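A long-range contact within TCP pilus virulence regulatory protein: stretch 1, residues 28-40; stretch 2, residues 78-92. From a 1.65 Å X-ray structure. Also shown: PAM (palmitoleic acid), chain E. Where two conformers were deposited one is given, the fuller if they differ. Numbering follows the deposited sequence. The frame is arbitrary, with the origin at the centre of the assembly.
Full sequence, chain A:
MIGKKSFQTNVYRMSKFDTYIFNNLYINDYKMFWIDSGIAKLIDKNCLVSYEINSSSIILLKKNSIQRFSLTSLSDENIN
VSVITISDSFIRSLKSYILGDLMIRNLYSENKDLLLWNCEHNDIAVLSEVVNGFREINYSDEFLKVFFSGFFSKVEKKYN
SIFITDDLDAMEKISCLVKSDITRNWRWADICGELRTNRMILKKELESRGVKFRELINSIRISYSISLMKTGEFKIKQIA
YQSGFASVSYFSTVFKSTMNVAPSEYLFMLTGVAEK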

# COMPACT_ATOMS: atom_id res chain seq x y z
N ASN A 28 1.34 4.29 0.12
CA ASN A 28 2.54 5.13 0.14
C ASN A 28 3.77 4.39 -0.33
O ASN A 28 4.72 5.01 -0.84
CB ASN A 28 2.78 5.65 1.56
CG ASN A 28 3.89 6.66 1.61
OD1 ASN A 28 3.73 7.74 1.09
ND2 ASN A 28 5.03 6.31 2.21
N ASP A 29 3.80 3.08 -0.13
CA ASP A 29 4.90 2.20 -0.51
C ASP A 29 4.31 0.85 -0.90
O ASP A 29 3.19 0.52 -0.51
CB ASP A 29 5.88 2.00 0.65
CG ASP A 29 6.83 3.18 0.77
OD1 ASP A 29 7.58 3.44 -0.20
OD2 ASP A 29 6.80 3.84 1.82
N TYR A 30 5.05 0.06 -1.68
CA TYR A 30 4.56 -1.25 -2.10
C TYR A 30 4.22 -2.09 -0.89
O TYR A 30 4.95 -2.09 0.10
CB TYR A 30 5.60 -1.98 -2.96
CG TYR A 30 5.80 -1.32 -4.27
CD1 TYR A 30 6.83 -0.41 -4.46
CD2 TYR A 30 4.92 -1.55 -5.32
CE1 TYR A 30 6.99 0.25 -5.70
CE2 TYR A 30 5.08 -0.91 -6.55
CZ TYR A 30 6.11 -0.02 -6.72
OH TYR A 30 6.27 0.62 -7.92
N LYS A 31 3.07 -2.78 -0.94
CA LYS A 31 2.59 -3.59 0.19
C LYS A 31 2.21 -4.99 -0.26
O LYS A 31 1.75 -5.21 -1.38
CB LYS A 31 1.38 -2.94 0.89
CG LYS A 31 1.78 -1.75 1.73
CD LYS A 31 0.60 -1.11 2.40
CE LYS A 31 0.99 0.23 2.95
NZ LYS A 31 1.74 0.07 4.21
N MET A 32 2.38 -5.94 0.66
CA MET A 32 1.93 -7.31 0.45
C MET A 32 1.23 -7.72 1.73
O MET A 32 1.67 -7.35 2.82
CB MET A 32 3.09 -8.25 0.14
CG MET A 32 3.88 -7.85 -1.10
SD MET A 32 5.45 -8.77 -1.32
CE MET A 32 4.82 -10.40 -1.67
N PHE A 33 0.10 -8.43 1.61
CA PHE A 33 -0.52 -8.92 2.84
C PHE A 33 -1.19 -10.27 2.60
O PHE A 33 -1.44 -10.67 1.46
CB PHE A 33 -1.53 -7.90 3.43
CG PHE A 33 -2.81 -7.73 2.67
CD1 PHE A 33 -2.96 -6.67 1.78
CD2 PHE A 33 -3.90 -8.57 2.88
CE1 PHE A 33 -4.15 -6.47 1.10
CE2 PHE A 33 -5.10 -8.38 2.20
CZ PHE A 33 -5.22 -7.33 1.31
N TRP A 34 -1.41 -10.98 3.70
CA TRP A 34 -2.04 -12.29 3.68
C TRP A 34 -2.49 -12.65 5.08
O TRP A 34 -1.97 -12.13 6.07
CB TRP A 34 -1.10 -13.37 3.13
CG TRP A 34 0.07 -13.62 4.00
CD1 TRP A 34 0.20 -14.60 4.94
CD2 TRP A 34 1.31 -12.88 4.03
NE1 TRP A 34 1.42 -14.50 5.56
CE2 TRP A 34 2.12 -13.47 5.01
CE3 TRP A 34 1.79 -11.77 3.33
CZ2 TRP A 34 3.40 -13.00 5.31
CZ3 TRP A 34 3.06 -11.31 3.62
CH2 TRP A 34 3.84 -11.92 4.61
N ILE A 35 -3.45 -13.57 5.15
CA ILE A 35 -3.98 -14.05 6.42
C ILE A 35 -3.22 -15.31 6.83
O ILE A 35 -2.66 -16.02 5.98
CB ILE A 35 -5.50 -14.31 6.29
CG1 ILE A 35 -5.80 -15.46 5.32
CG2 ILE A 35 -6.23 -13.02 5.86
CD1 ILE A 35 -7.29 -15.80 5.19
N ASP A 36 -3.18 -15.60 8.14
CA ASP A 36 -2.35 -16.69 8.63
C ASP A 36 -3.11 -18.00 8.77
O ASP A 36 -2.50 -19.04 9.05
CB ASP A 36 -1.72 -16.33 9.97
CG ASP A 36 -2.73 -16.31 11.10
OD1 ASP A 36 -3.95 -16.22 10.84
OD2 ASP A 36 -2.30 -16.37 12.27
N SER A 37 -4.42 -17.98 8.59
CA SER A 37 -5.26 -19.14 8.86
C SER A 37 -6.67 -18.82 8.40
O SER A 37 -7.04 -17.66 8.21
CB SER A 37 -5.26 -19.51 10.35
OG SER A 37 -5.78 -18.45 11.12
N GLY A 38 -7.44 -19.87 8.21
CA GLY A 38 -8.81 -19.72 7.86
C GLY A 38 -8.98 -19.16 6.45
O GLY A 38 -8.11 -19.26 5.59
N ILE A 39 -10.15 -18.56 6.25
CA ILE A 39 -10.57 -18.04 4.96
C ILE A 39 -11.07 -16.62 5.18
O ILE A 39 -11.60 -16.29 6.24
CB ILE A 39 -11.67 -18.92 4.31
CG1 ILE A 39 -11.17 -20.34 4.11
CG2 ILE A 39 -12.13 -18.32 2.99
CD1 ILE A 39 -10.04 -20.47 3.09
N ALA A 40 -10.89 -15.78 4.16
CA ALA A 40 -11.46 -14.45 4.15
C ALA A 40 -11.95 -14.16 2.75
O ALA A 40 -11.56 -14.82 1.78
CB ALA A 40 -10.43 -13.39 4.60
N ASN A 78 -9.95 -16.01 15.72
CA ASN A 78 -9.14 -14.88 15.30
C ASN A 78 -8.25 -15.27 14.12
O ASN A 78 -7.65 -16.34 14.10
CB ASN A 78 -8.27 -14.38 16.46
CG ASN A 78 -7.29 -13.27 16.03
OD1 ASN A 78 -7.65 -12.09 16.02
ND2 ASN A 78 -6.06 -13.65 15.68
N ILE A 79 -8.18 -14.38 13.13
CA ILE A 79 -7.22 -14.44 12.04
C ILE A 79 -6.22 -13.32 12.26
O ILE A 79 -6.60 -12.24 12.71
CB ILE A 79 -7.92 -14.26 10.67
CG1 ILE A 79 -8.75 -15.50 10.31
CG2 ILE A 79 -6.90 -13.96 9.57
CD1 ILE A 79 -9.62 -15.27 9.08
N ASN A 80 -4.96 -13.59 11.95
CA ASN A 80 -3.94 -12.56 11.92
C ASN A 80 -3.65 -12.19 10.48
O ASN A 80 -3.35 -13.07 9.65
CB ASN A 80 -2.65 -13.02 12.61
CG ASN A 80 -2.85 -13.23 14.10
OD1 ASN A 80 -3.55 -12.45 14.75
ND2 ASN A 80 -2.26 -14.29 14.63
N VAL A 81 -3.69 -10.89 10.18
CA VAL A 81 -3.35 -10.38 8.86
C VAL A 81 -1.95 -9.77 8.93
O VAL A 81 -1.73 -8.78 9.63
CB VAL A 81 -4.37 -9.34 8.36
CG1 VAL A 81 -4.12 -9.02 6.89
CG2 VAL A 81 -5.78 -9.86 8.55
N SER A 82 -1.03 -10.35 8.16
CA SER A 82 0.33 -9.85 8.10
C SER A 82 0.45 -8.90 6.92
O SER A 82 -0.07 -9.19 5.83
CB SER A 82 1.33 -11.00 7.94
OG SER A 82 1.25 -11.89 9.04
N VAL A 83 1.15 -7.79 7.13
CA VAL A 83 1.32 -6.74 6.13
C VAL A 83 2.80 -6.39 6.05
O VAL A 83 3.38 -5.92 7.04
CB VAL A 83 0.51 -5.49 6.48
CG1 VAL A 83 0.65 -4.40 5.38
CG2 VAL A 83 -0.92 -5.85 6.70
N ILE A 84 3.40 -6.57 4.87
CA ILE A 84 4.77 -6.13 4.61
C ILE A 84 4.67 -4.85 3.80
O ILE A 84 4.02 -4.83 2.75
CB ILE A 84 5.57 -7.19 3.83
CG1 ILE A 84 5.72 -8.47 4.64
CG2 ILE A 84 6.97 -6.67 3.44
CD1 ILE A 84 6.33 -9.62 3.82
N THR A 85 5.35 -3.80 4.26
CA THR A 85 5.54 -2.56 3.53
C THR A 85 7.00 -2.50 3.13
O THR A 85 7.88 -2.58 3.99
CB THR A 85 5.17 -1.33 4.37
OG1 THR A 85 3.81 -1.45 4.84
CG2 THR A 85 5.31 -0.08 3.55
N ILE A 86 7.26 -2.38 1.83
CA ILE A 86 8.60 -2.53 1.27
C ILE A 86 9.18 -1.15 1.02
O ILE A 86 8.58 -0.34 0.30
CB ILE A 86 8.57 -3.34 -0.03
CG1 ILE A 86 7.85 -4.67 0.17
CG2 ILE A 86 9.98 -3.60 -0.51
CD1 ILE A 86 7.59 -5.41 -1.11
N SER A 87 10.38 -0.89 1.56
CA SER A 87 10.97 0.44 1.44
C SER A 87 11.36 0.76 -0.00
O SER A 87 11.68 -0.13 -0.81
CB SER A 87 12.21 0.56 2.34
OG SER A 87 13.30 -0.18 1.84
N ASP A 88 11.34 2.05 -0.32
CA ASP A 88 11.78 2.50 -1.63
C ASP A 88 13.23 2.09 -1.87
O ASP A 88 13.60 1.71 -2.99
CB ASP A 88 11.64 4.02 -1.74
CG ASP A 88 10.18 4.48 -1.79
OD1 ASP A 88 9.33 3.72 -2.29
OD2 ASP A 88 9.89 5.63 -1.35
N SER A 89 14.05 2.13 -0.83
CA SER A 89 15.46 1.77 -1.02
C SER A 89 15.62 0.30 -1.43
O SER A 89 16.45 -0.03 -2.28
CB SER A 89 16.27 2.10 0.24
OG SER A 89 15.89 1.32 1.36
N PHE A 90 14.80 -0.59 -0.88
CA PHE A 90 14.86 -1.99 -1.31
C PHE A 90 14.39 -2.13 -2.75
O PHE A 90 15.02 -2.83 -3.55
CB PHE A 90 14.05 -2.90 -0.38
CG PHE A 90 14.09 -4.36 -0.81
CD1 PHE A 90 13.09 -4.88 -1.63
CD2 PHE A 90 15.15 -5.19 -0.45
CE1 PHE A 90 13.14 -6.21 -2.05
CE2 PHE A 90 15.20 -6.51 -0.87
CZ PHE A 90 14.19 -7.03 -1.68
N ILE A 91 13.29 -1.45 -3.11
CA ILE A 91 12.80 -1.51 -4.48
C ILE A 91 13.88 -1.01 -5.44
O ILE A 91 14.13 -1.62 -6.49
CB ILE A 91 11.49 -0.70 -4.62
CG1 ILE A 91 10.40 -1.30 -3.73
CG2 ILE A 91 11.03 -0.64 -6.04
CD1 ILE A 91 9.97 -2.75 -4.07
N ARG A 92 14.54 0.10 -5.10
CA ARG A 92 15.58 0.62 -5.99
C ARG A 92 16.69 -0.41 -6.18
O ARG A 92 17.26 -0.51 -7.27
CB ARG A 92 16.13 1.94 -5.43
C1 PAM E . -1.03 -0.33 6.98
O1 PAM E . -0.49 -1.18 7.74
O2 PAM E . -0.35 0.33 6.17
C2 PAM E . -2.51 -0.06 7.05
C3 PAM E . -3.20 -0.31 5.71
C4 PAM E . -3.00 -1.77 5.29
C5 PAM E . -3.73 -2.11 3.99
C6 PAM E . -3.38 -3.52 3.52
C7 PAM E . -3.81 -4.60 4.50
C8 PAM E . -5.33 -4.72 4.56
C9 PAM E . -5.80 -5.74 5.59
C10 PAM E . -5.79 -5.52 6.91
C11 PAM E . -5.26 -4.24 7.53
C12 PAM E . -5.98 -3.85 8.82
C13 PAM E . -5.63 -2.40 9.14
C14 PAM E . -6.58 -1.70 10.10
C15 PAM E . -8.01 -1.70 9.60
C16 PAM E . -8.81 -0.56 10.18
O HOH W 1 8.03 1.24 -1.75
O HOH W 2 9.97 3.87 1.42
O HOH W 3 -0.44 -13.53 8.21

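Residues 31-35 and 79-86 lie side by side as antiparallel strands: their N-to-C directions differ by 168° and their axes approach to 4.6 Å. The register follows from the backbone hydrogen bonds. Met32 and Ile84 form a hydrogen-bonded pair, with Met32 N to Ile84 O at 2.9 Å and Ile84 N to Met32 O at 2.8 Å; Trp34 and Ser82 form the next, with Trp34 N to Ser82 O at 3.1 Å and Ser82 N to Trp34 O at 2.9 Å. Ile86 N to Tyr30 O (2.9 Å, 170° at the hydrogen) extends the ladder at one end, and Asp36 N to Asn80 O (3.0 Å) at the other. Between these rungs lie the non-hydrogen-bonded pairs, with Lys31 CA to Thr85 CA at 4.6 Å, Phe33 CA to Val83 CA at 4.4 Å and Ile35 CA to Val81 CA at 4.5 Å; CA-H...O contacts also cross here, such as Phe33 CA to Ser82 O at 3.0 Å.

The alternation of strand residues sorts the side chains onto two faces. Lys31, Phe33 and Ile35 share one with Thr85, Val83 and Val81, and here the palmitoleic acid lies. Lys31 has chi1 near m, an extended middle (chi2 and chi3 t) and a final turn at chi4 of -78°. This conformation carries NZ back toward the neighbouring strand, where it donates to Thr85 OG1 at 2.6 Å and also to PAM O2 at 2.9 Å, so one ammonium group joins the strand pair to the ligand carboxylate. Phe33 adopts p (71°). Its CB still packs on Val83 CG2 at 3.9 Å, but the end of the side chain leads away from the second stretch, and one ring face receives PAM C7, which is 3.5 Å from Phe33 CD1. Ile35, also p at chi1 with chi2 t, sets its CB 3.6 Å from Ile79 CG2, a diagonal apolar contact.

On the face of Met32, Trp34, Ser82 and Ile84, the p rotamer of Trp34 (66°, chi2 96°) swings the indole across the second strand. Ser82 CB sits over its six-membered ring, 4.1 Å from the centroid and 20° off the normal, a CH-pi contact, while Ile84 CD1 meets the ring edge 3.5 Å from Trp34 CH2. Met32 (m, t, p) places SD 4.0 Å from Ile86 CD1.

Beyond the strand, Asp36 turns its carboxylate back with chi1 p (72°): OD1 accepts from Asn80 N at 3.0 Å, and OD2 from Asn80 ND2 in a weak bond of 3.1 Å. Ser37 OG also donates to Asp36 OD1 at 2.9 Å.

At the opposite end, Tyr30 CD1 packs 3.8 Å from Ile91 CG1 of the helix. Asp29 OD1 and Asp88 OD1 stand just 2.7 Å apart, two acceptors of like charge rather than a hydrogen bond. Water 2 bridges the two residues, donating to Asp29 OD1 (2.9 Å) and accepting from Asp88 N (2.9 Å).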